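PDB 1ODK: purine nucleoside phosphorylase from Thermus thermophilus, which probably catalyses the phosphorolysis of purine nucleosides, using phosphate to split the glycosidic bond into the free base and a pentose 1-phosphate. Local coordinates for residues B[113-119]-B[183-188]; B[153-159]-B[177-183]; B[44-48]-B[60-64]. Numbering follows the deposited sequence.

Interaction 1: B[113-119]-B[183-188]; sequences DGTTRQY and SALFLL
Two helices, 114-120 and 182-192, lie side by side here, and the first is started by an aspartate N-cap that also reaches across to the second. Over the short segments the axes approach to 9.2 Å and their N-to-C directions differ by 29°, so they run nearly parallel; the register is set by T116 and A184, whose CA atoms are 5.5 Å apart. D113 is extended (phi/psi -107/156) with chi1 p, and its OD1 accepts from T116 N at 3.0 Å. OD2 of D113 takes two hydroxyls, T116 OG1 at 2.9 Å and S183 OG at 2.7 Å, both residues having chi1 p. One carboxylate thereby begins the first helix and ties it to the start of the second. T116, Y119 and L187 bury the most surface. T116 turns its methyl to the neighbouring backbone, with CG2 3.6 Å from A184 N. One turn on, L187 (chi1 t, chi2 p) reaches helix 114-120 between T116 and Y119, its CD2 lying 3.8 Å from T116 CA and 3.7 Å from Y119 CB. The Y119 hydroxyl is held by E75 of helix 67-79, while Y173 of a third subunit packs on L187. Over one face of the Y119 ring (chi1 m) sits L188 CD2, in a CH-pi contact 4.2 Å from the ring centroid and 25° off its normal.

Interaction 2: B[153-159]-B[177-183]; sequences VASEDAF and AFEMEAS
A very short hydrogen bond, S155 OG to E179 OE2 at 2.4 Å, lies at the centre of a polar network; the same S155 OG (chi1 m) accepts from S183 N at 2.8 Å. E179, curled by chi1 p and chi2 p, uses OE1 to receive E181 N at 3.0 Å and A182 N at 2.8 Å, and R87 forms a salt bridge with it. Strands 153-156 and 177-179 run parallel, 4.7 Å apart at closest and crossing at -33°. Their backbone bonds are A154 N to A177 O (3.0 Å), E179 N to A154 O (2.9 Å) and E156 N to E179 O (3.0 Å). On one face A154 CB lies over the F178 ring, 4.1 Å from its centroid, a CH-pi contact. Beyond the strands, M180 makes an oblique Met-aromatic contact, its SD 3.9 Å from F159 CD1. These neighbouring strands belong to a beta-alpha-beta unit connected through helix 164-171, and the Glu-Met-Glu sequence 179-181 is consistent with the ribose-binding segment of related hexameric phosphorylases.

Interaction 3: B[44-48]-B[60-64]; sequences RGLWG and VQTTG
The antiparallel pairing of strands 48-53 and 56-61 is continued here by backbone and side-chain hydrogen bonds, as segment 44-48, a loop leading into the strand at G48, runs alongside 60-64; the directions CA 45 to 48 and CA 60 to 64 are 154° apart. V60 (phi/psi -131/111) is still extended, and its O receives a CA-H...O contact from G48 CA at 3.3 Å. Q61 faces G48 as a non-hydrogen-bonded pair, CA to CA 4.2 Å; its side chain (chi1 t, chi2 p) folds over that glycine, where a CB would collide with Q61 OE1. Q61 NE2 donates to L46 O at 3.0 Å and to T62 O at 2.9 Å, while its OE1 is bonded to Y40. T62 (phi/psi -66/135, chi1 m) grips W47 O twice, through T62 N at 3.0 Å and T62 OG1 at 2.7 Å. The loop meets it with an inverse gamma turn centred on L46 (phi/psi -84/65), whose W47 N to G45 O bond of 2.9 Å is weak. T63 turns its CA-to-CB bond away, and T63 OG1 donates to G64 O at 2.8 Å. G64 takes positive phi (86/-175), and L46 CD2 lies 4.4 Å from G64 N. M65 of a second subunit packs on L46. Helix 23-33 covers V60, T62 and W47, whereas Q61 rests on helix 67-79 and strand 16-20.

How the interactions relate
Along the chain, interaction 3 closes first; interaction 1 opens next, and both segments of interaction 2 fall between its ends apart from the shared S183. Interactions 1 and 2 have centres 11 Å apart, use helix 182-192 together and touch directly where D157 OD1 meets G114 N at 2.7 Å, a probable hydrogen bond. Interaction 3 is centred 19 Å from each of them. It does not touch interaction 1, but reaches interaction 2 where E181 OE1 packs 3.7 Å from G64 O. Interactions 2 and 3 belong to the same mixed sheet, and interaction 1 adds helices beside it. All three also contact a second subunit, so this region of the phosphorylase fold contributes to the hexamer.

Interaction 1: B[113-119]-B[183-188]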
loop_
_atom_site.group_PDB
_atom_site.type_symbol
_atom_site.label_atom_id
_atom_site.label_comp_id
_atom_site.label_asym_id
_atom_site.label_seq_id
_atom_site.Cartn_x
_atom_site.Cartn_y
_atom_site.Cartn_z
ATOM N N ASP B 113 -1.547 -14.042 -0.132
ATOM C CA ASP B 113 -0.266 -14.486 -0.681
ATOM C C ASP B 113 0.358 -13.512 -1.684
ATOM O O ASP B 113 -0.342 -12.733 -2.336
ATOM C CB ASP B 113 -0.460 -15.835 -1.369
ATOM C CG ASP B 113 -1.244 -15.712 -2.654
ATOM O OD1 ASP B 113 -0.681 -16.042 -3.717
ATOM O OD2 ASP B 113 -2.416 -15.276 -2.600
ATOM N N GLY B 114 1.679 -13.586 -1.827
ATOM C CA GLY B 114 2.376 -12.701 -2.746
ATOM C C GLY B 114 2.402 -13.145 -4.199
ATOM O O GLY B 114 2.743 -12.363 -5.083
ATOM N N THR B 115 2.059 -14.403 -4.461
ATOM C CA THR B 115 2.054 -14.884 -5.834
ATOM C C THR B 115 0.904 -14.246 -6.608
ATOM O O THR B 115 1.099 -13.741 -7.712
ATOM C CB THR B 115 1.932 -16.427 -5.896
ATOM O OG1 THR B 115 3.041 -17.014 -5.208
ATOM C CG2 THR B 115 1.941 -16.911 -7.346
ATOM N N THR B 116 -0.298 -14.257 -6.042
ATOM C CA THR B 116 -1.414 -13.637 -6.743
ATOM C C THR B 116 -1.115 -12.143 -6.856
ATOM O O THR B 116 -1.378 -11.518 -7.888
ATOM C CB THR B 116 -2.746 -13.836 -5.995
ATOM O OG1 THR B 116 -2.647 -13.274 -4.683
ATOM C CG2 THR B 116 -3.080 -15.325 -5.888
ATOM N N ARG B 117 -0.541 -11.585 -5.792
ATOM C CA ARG B 117 -0.196 -10.167 -5.757
ATOM C C ARG B 117 0.740 -9.789 -6.903
ATOM O O ARG B 117 0.555 -8.757 -7.549
ATOM C CB ARG B 117 0.466 -9.808 -4.422
ATOM C CG ARG B 117 0.799 -8.323 -4.277
ATOM C CD ARG B 117 1.606 -8.072 -3.016
ATOM N NE ARG B 117 2.091 -6.698 -2.942
ATOM C CZ ARG B 117 1.313 -5.646 -2.718
ATOM N NH1 ARG B 117 0.010 -5.812 -2.539
ATOM N NH2 ARG B 117 1.839 -4.430 -2.680
ATOM N N GLN B 118 1.743 -10.625 -7.157
ATOM C CA GLN B 118 2.682 -10.348 -8.241
ATOM C C GLN B 118 1.984 -10.407 -9.598
ATOM O O GLN B 118 2.158 -9.514 -10.426
ATOM C CB GLN B 118 3.852 -11.340 -8.210
ATOM C CG GLN B 118 5.045 -10.898 -9.044
ATOM C CD GLN B 118 6.213 -11.863 -8.963
ATOM O OE1 GLN B 118 6.494 -12.432 -7.905
ATOM N NE2 GLN B 118 6.911 -12.041 -10.080
ATOM N N TYR B 119 1.194 -11.455 -9.829
ATOM C CA TYR B 119 0.467 -11.592 -11.093
ATOM C C TYR B 119 -0.484 -10.410 -11.304
ATOM O O TYR B 119 -0.634 -9.912 -12.421
ATOM C CB TYR B 119 -0.362 -12.884 -11.113
ATOM C CG TYR B 119 0.390 -14.139 -11.502
ATOM C CD1 TYR B 119 0.603 -15.169 -10.577
ATOM C CD2 TYR B 119 0.829 -14.330 -12.812
ATOM C CE1 TYR B 119 1.228 -16.363 -10.960
ATOM C CE2 TYR B 119 1.453 -15.516 -13.204
ATOM C CZ TYR B 119 1.644 -16.527 -12.278
ATOM O OH TYR B 119 2.211 -17.712 -12.686
ATOM N N SER B 183 -5.804 -19.570 -3.709
ATOM C CA SER B 183 -5.862 -18.283 -4.396
ATOM C C SER B 183 -5.164 -18.281 -5.764
ATOM O O SER B 183 -5.742 -17.832 -6.758
ATOM C CB SER B 183 -5.265 -17.188 -3.504
ATOM O OG SER B 183 -3.891 -17.429 -3.277
ATOM N N ALA B 184 -3.937 -18.794 -5.822
ATOM C CA ALA B 184 -3.182 -18.818 -7.080
ATOM C C ALA B 184 -3.817 -19.729 -8.128
ATOM O O ALA B 184 -3.857 -19.399 -9.314
ATOM C CB ALA B 184 -1.725 -19.253 -6.821
ATOM N N LEU B 185 -4.302 -20.883 -7.690
ATOM C CA LEU B 185 -4.943 -21.816 -8.609
ATOM C C LEU B 185 -6.163 -21.141 -9.239
ATOM O O LEU B 185 -6.347 -21.176 -10.456
ATOM C CB LEU B 185 -5.384 -23.071 -7.857
ATOM C CG LEU B 185 -6.216 -24.100 -8.626
ATOM C CD1 LEU B 185 -5.384 -24.731 -9.742
ATOM C CD2 LEU B 185 -6.707 -25.162 -7.643
ATOM N N PHE B 186 -6.986 -20.523 -8.397
ATOM C CA PHE B 186 -8.197 -19.852 -8.863
ATOM C C PHE B 186 -7.860 -18.741 -9.852
ATOM O O PHE B 186 -8.478 -18.637 -10.911
ATOM C CB PHE B 186 -8.981 -19.286 -7.668
ATOM C CG PHE B 186 -9.619 -20.344 -6.794
ATOM C CD1 PHE B 186 -10.176 -20.003 -5.564
ATOM C CD2 PHE B 186 -9.674 -21.677 -7.205
ATOM C CE1 PHE B 186 -10.776 -20.971 -4.752
ATOM C CE2 PHE B 186 -10.269 -22.652 -6.407
ATOM C CZ PHE B 186 -10.820 -22.298 -5.177
ATOM N N LEU B 187 -6.880 -17.911 -9.501
ATOM C CA LEU B 187 -6.457 -16.819 -10.372
ATOM C C LEU B 187 -5.982 -17.361 -11.715
ATOM O O LEU B 187 -6.408 -16.893 -12.775
ATOM C CB LEU B 187 -5.320 -16.021 -9.718
ATOM C CG LEU B 187 -4.697 -14.926 -10.593
ATOM C CD1 LEU B 187 -5.759 -13.894 -10.928
ATOM C CD2 LEU B 187 -3.518 -14.275 -9.872
ATOM N N LEU B 188 -5.094 -18.349 -11.672
ATOM C CA LEU B 188 -4.568 -18.924 -12.903
ATOM C C LEU B 188 -5.656 -19.596 -13.730
ATOM O O LEU B 188 -5.567 -19.640 -14.957
ATOM C CB LEU B 188 -3.441 -19.914 -12.587
ATOM C CG LEU B 188 -2.152 -19.213 -12.133
ATOM C CD1 LEU B 188 -1.118 -20.242 -11.698
ATOM C CD2 LEU B 188 -1.607 -18.352 -13.277
#

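Interaction 2: B[153-159]-B[177-183]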
loop_
_atom_site.group_PDB
_atom_site.type_symbol
_atom_site.label_atom_id
_atom_site.label_comp_id
_atom_site.label_asym_id
_atom_site.label_seq_id
_atom_site.Cartn_x
_atom_site.Cartn_y
_atom_site.Cartn_z
ATOM N N VAL B 153 -11.875 -19.678 2.234
ATOM C CA VAL B 153 -10.661 -20.143 2.879
ATOM C C VAL B 153 -9.747 -18.950 2.648
ATOM O O VAL B 153 -10.090 -18.040 1.890
ATOM C CB VAL B 153 -10.037 -21.414 2.212
ATOM C CG1 VAL B 153 -10.970 -22.606 2.380
ATOM C CG2 VAL B 153 -9.729 -21.155 0.738
ATOM N N ALA B 154 -8.608 -18.925 3.319
ATOM C CA ALA B 154 -7.653 -17.848 3.123
ATOM C C ALA B 154 -6.347 -18.525 2.738
ATOM O O ALA B 154 -5.905 -19.446 3.426
ATOM C CB ALA B 154 -7.475 -17.039 4.417
ATOM N N SER B 155 -5.758 -18.094 1.626
ATOM C CA SER B 155 -4.487 -18.643 1.164
ATOM C C SER B 155 -3.384 -17.712 1.674
ATOM O O SER B 155 -3.308 -16.545 1.274
ATOM C CB SER B 155 -4.451 -18.703 -0.370
ATOM O OG SER B 155 -5.507 -19.498 -0.888
ATOM N N GLU B 156 -2.531 -18.225 2.554
ATOM C CA GLU B 156 -1.458 -17.416 3.125
ATOM C C GLU B 156 -0.071 -17.913 2.736
ATOM O O GLU B 156 0.079 -19.025 2.222
ATOM C CB GLU B 156 -1.578 -17.414 4.647
ATOM C CG GLU B 156 -1.471 -18.800 5.237
ATOM C CD GLU B 156 -1.495 -18.793 6.742
ATOM O OE1 GLU B 156 -1.512 -19.889 7.334
ATOM O OE2 GLU B 156 -1.489 -17.691 7.328
ATOM N N ASP B 157 0.934 -17.083 3.006
ATOM C CA ASP B 157 2.334 -17.391 2.703
ATOM C C ASP B 157 3.129 -17.839 3.927
ATOM O O ASP B 157 3.946 -18.755 3.837
ATOM C CB ASP B 157 3.037 -16.158 2.116
ATOM C CG ASP B 157 2.772 -15.972 0.635
ATOM O OD1 ASP B 157 3.094 -14.882 0.116
ATOM O OD2 ASP B 157 2.257 -16.908 -0.011
ATOM N N ALA B 158 2.898 -17.181 5.062
ATOM C CA ALA B 158 3.629 -17.486 6.295
ATOM C C ALA B 158 2.861 -18.341 7.301
ATOM O O ALA B 158 2.231 -17.827 8.228
ATOM C CB ALA B 158 4.091 -16.183 6.958
ATOM N N PHE B 159 2.946 -19.654 7.107
ATOM C CA PHE B 159 2.292 -20.648 7.955
ATOM C C PHE B 159 2.456 -20.355 9.449
ATOM O O PHE B 159 1.492 -20.403 10.213
ATOM C CB PHE B 159 2.892 -22.026 7.636
ATOM C CG PHE B 159 2.221 -23.173 8.340
ATOM C CD1 PHE B 159 1.092 -23.780 7.795
ATOM C CD2 PHE B 159 2.727 -23.660 9.541
ATOM C CE1 PHE B 159 0.477 -24.857 8.439
ATOM C CE2 PHE B 159 2.117 -24.738 10.195
ATOM C CZ PHE B 159 0.994 -25.337 9.644
ATOM N N ALA B 177 -11.142 -21.521 7.120
ATOM C CA ALA B 177 -9.855 -22.131 7.423
ATOM C C ALA B 177 -8.760 -21.511 6.564
ATOM O O ALA B 177 -9.044 -20.768 5.622
ATOM C CB ALA B 177 -9.930 -23.639 7.165
ATOM N N PHE B 178 -7.513 -21.828 6.901
ATOM C CA PHE B 178 -6.351 -21.328 6.179
ATOM C C PHE B 178 -5.612 -22.454 5.465
ATOM O O PHE B 178 -5.451 -23.546 6.002
ATOM C CB PHE B 178 -5.354 -20.656 7.134
ATOM C CG PHE B 178 -5.816 -19.342 7.677
ATOM C CD1 PHE B 178 -6.848 -19.281 8.607
ATOM C CD2 PHE B 178 -5.222 -18.160 7.251
ATOM C CE1 PHE B 178 -7.287 -18.057 9.109
ATOM C CE2 PHE B 178 -5.651 -16.927 7.746
ATOM C CZ PHE B 178 -6.686 -16.879 8.676
ATOM N N GLU B 179 -5.168 -22.180 4.245
ATOM C CA GLU B 179 -4.388 -23.146 3.484
ATOM C C GLU B 179 -3.369 -22.309 2.708
ATOM O O GLU B 179 -3.235 -21.115 2.987
ATOM C CB GLU B 179 -5.285 -24.015 2.587
ATOM C CG GLU B 179 -6.313 -23.275 1.772
ATOM C CD GLU B 179 -5.728 -22.699 0.513
ATOM O OE1 GLU B 179 -5.301 -23.487 -0.356
ATOM O OE2 GLU B 179 -5.691 -21.460 0.399
ATOM N N MET B 180 -2.654 -22.885 1.751
ATOM C CA MET B 180 -1.620 -22.098 1.079
ATOM C C MET B 180 -1.510 -22.250 -0.435
ATOM O O MET B 180 -0.422 -22.081 -0.989
ATOM C CB MET B 180 -0.259 -22.445 1.707
ATOM C CG MET B 180 -0.199 -22.269 3.229
ATOM S SD MET B 180 1.320 -22.941 3.975
ATOM C CE MET B 180 2.528 -21.793 3.309
ATOM N N GLU B 181 -2.610 -22.542 -1.118
ATOM C CA GLU B 181 -2.515 -22.736 -2.561
ATOM C C GLU B 181 -3.696 -22.261 -3.402
ATOM O O GLU B 181 -3.521 -21.838 -4.547
ATOM C CB GLU B 181 -2.286 -24.225 -2.859
ATOM C CG GLU B 181 -0.948 -24.794 -2.385
ATOM C CD GLU B 181 -0.907 -25.147 -0.905
ATOM O OE1 GLU B 181 0.201 -25.448 -0.416
ATOM O OE2 GLU B 181 -1.964 -25.137 -0.229
ATOM N N ALA B 182 -4.893 -22.336 -2.835
ATOM C CA ALA B 182 -6.118 -21.989 -3.547
ATOM C C ALA B 182 -6.174 -20.682 -4.334
ATOM O O ALA B 182 -6.569 -20.680 -5.499
ATOM C CB ALA B 182 -7.303 -22.057 -2.582
ATOM N N SER B 183 -5.804 -19.570 -3.709
ATOM C CA SER B 183 -5.862 -18.283 -4.396
ATOM C C SER B 183 -5.164 -18.281 -5.764
ATOM O O SER B 183 -5.742 -17.832 -6.758
ATOM C CB SER B 183 -5.265 -17.188 -3.504
ATOM O OG SER B 183 -3.891 -17.429 -3.277
#

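Interaction 3: B[44-48]-B[60-64]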
loop_
_atom_site.group_PDB
_atom_site.type_symbol
_atom_site.label_atom_id
_atom_site.label_comp_id
_atom_site.label_asym_id
_atom_site.label_seq_id
_atom_site.Cartn_x
_atom_site.Cartn_y
_atom_site.Cartn_z
ATOM N N ARG B 44 12.373 -32.938 -8.944
ATOM C CA ARG B 44 12.119 -32.033 -7.822
ATOM C C ARG B 44 11.122 -32.586 -6.807
ATOM O O ARG B 44 10.544 -31.841 -6.011
ATOM C CB ARG B 44 11.650 -30.665 -8.326
ATOM C CG ARG B 44 12.805 -29.710 -8.636
ATOM C CD ARG B 44 12.311 -28.403 -9.234
ATOM N NE ARG B 44 13.387 -27.435 -9.438
ATOM C CZ ARG B 44 13.973 -26.736 -8.467
ATOM N NH1 ARG B 44 13.596 -26.886 -7.202
ATOM N NH2 ARG B 44 14.940 -25.877 -8.764
ATOM N N GLY B 45 10.935 -33.899 -6.829
ATOM C CA GLY B 45 10.013 -34.527 -5.903
ATOM C C GLY B 45 8.559 -34.212 -6.202
ATOM O O GLY B 45 7.677 -34.541 -5.407
ATOM N N LEU B 46 8.304 -33.575 -7.343
ATOM C CA LEU B 46 6.945 -33.219 -7.744
ATOM C C LEU B 46 6.282 -34.412 -8.437
ATOM O O LEU B 46 5.960 -34.360 -9.621
ATOM C CB LEU B 46 6.984 -32.014 -8.689
ATOM C CG LEU B 46 7.571 -30.730 -8.085
ATOM C CD1 LEU B 46 7.777 -29.686 -9.178
ATOM C CD2 LEU B 46 6.637 -30.201 -6.992
ATOM N N TRP B 47 6.077 -35.485 -7.680
ATOM C CA TRP B 47 5.485 -36.704 -8.219
ATOM C C TRP B 47 4.147 -36.475 -8.916
ATOM O O TRP B 47 3.219 -35.894 -8.345
ATOM C CB TRP B 47 5.330 -37.737 -7.101
ATOM C CG TRP B 47 6.645 -38.176 -6.511
ATOM C CD1 TRP B 47 7.894 -37.765 -6.885
ATOM C CD2 TRP B 47 6.834 -39.124 -5.455
ATOM N NE1 TRP B 47 8.852 -38.401 -6.124
ATOM C CE2 TRP B 47 8.227 -39.240 -5.239
ATOM C CE3 TRP B 47 5.961 -39.887 -4.667
ATOM C CZ2 TRP B 47 8.768 -40.095 -4.268
ATOM C CZ3 TRP B 47 6.498 -40.737 -3.698
ATOM C CH2 TRP B 47 7.891 -40.831 -3.509
ATOM N N GLY B 48 4.071 -36.929 -10.166
ATOM C CA GLY B 48 2.859 -36.791 -10.956
ATOM C C GLY B 48 2.507 -38.131 -11.572
ATOM O O GLY B 48 3.379 -38.823 -12.112
ATOM N N VAL B 60 -2.757 -37.039 -11.260
ATOM C CA VAL B 60 -2.631 -36.617 -9.870
ATOM C C VAL B 60 -1.240 -35.999 -9.804
ATOM O O VAL B 60 -0.239 -36.709 -9.906
ATOM C CB VAL B 60 -2.708 -37.825 -8.907
ATOM C CG1 VAL B 60 -2.639 -37.348 -7.464
ATOM C CG2 VAL B 60 -3.990 -38.606 -9.153
ATOM N N GLN B 61 -1.187 -34.681 -9.636
ATOM C CA GLN B 61 0.081 -33.958 -9.620
ATOM C C GLN B 61 0.399 -33.210 -8.328
ATOM O O GLN B 61 -0.373 -32.370 -7.878
ATOM C CB GLN B 61 0.108 -32.967 -10.791
ATOM C CG GLN B 61 1.344 -32.063 -10.843
ATOM C CD GLN B 61 2.627 -32.843 -11.061
ATOM O OE1 GLN B 61 2.754 -33.579 -12.036
ATOM N NE2 GLN B 61 3.591 -32.681 -10.154
ATOM N N THR B 62 1.559 -33.517 -7.759
ATOM C CA THR B 62 2.033 -32.882 -6.533
ATOM C C THR B 62 2.300 -31.405 -6.816
ATOM O O THR B 62 2.905 -31.073 -7.834
ATOM C CB THR B 62 3.356 -33.528 -6.073
ATOM O OG1 THR B 62 3.146 -34.921 -5.825
ATOM C CG2 THR B 62 3.882 -32.848 -4.818
ATOM N N THR B 63 1.862 -30.520 -5.921
ATOM C CA THR B 63 2.082 -29.083 -6.113
ATOM C C THR B 63 3.165 -28.508 -5.196
ATOM O O THR B 63 3.738 -27.459 -5.486
ATOM C CB THR B 63 0.821 -28.258 -5.814
ATOM O OG1 THR B 63 0.528 -28.356 -4.416
ATOM C CG2 THR B 63 -0.374 -28.756 -6.623
ATOM N N GLY B 64 3.440 -29.188 -4.090
ATOM C CA GLY B 64 4.400 -28.662 -3.136
ATOM C C GLY B 64 3.592 -27.731 -2.239
ATOM O O GLY B 64 2.371 -27.654 -2.384
#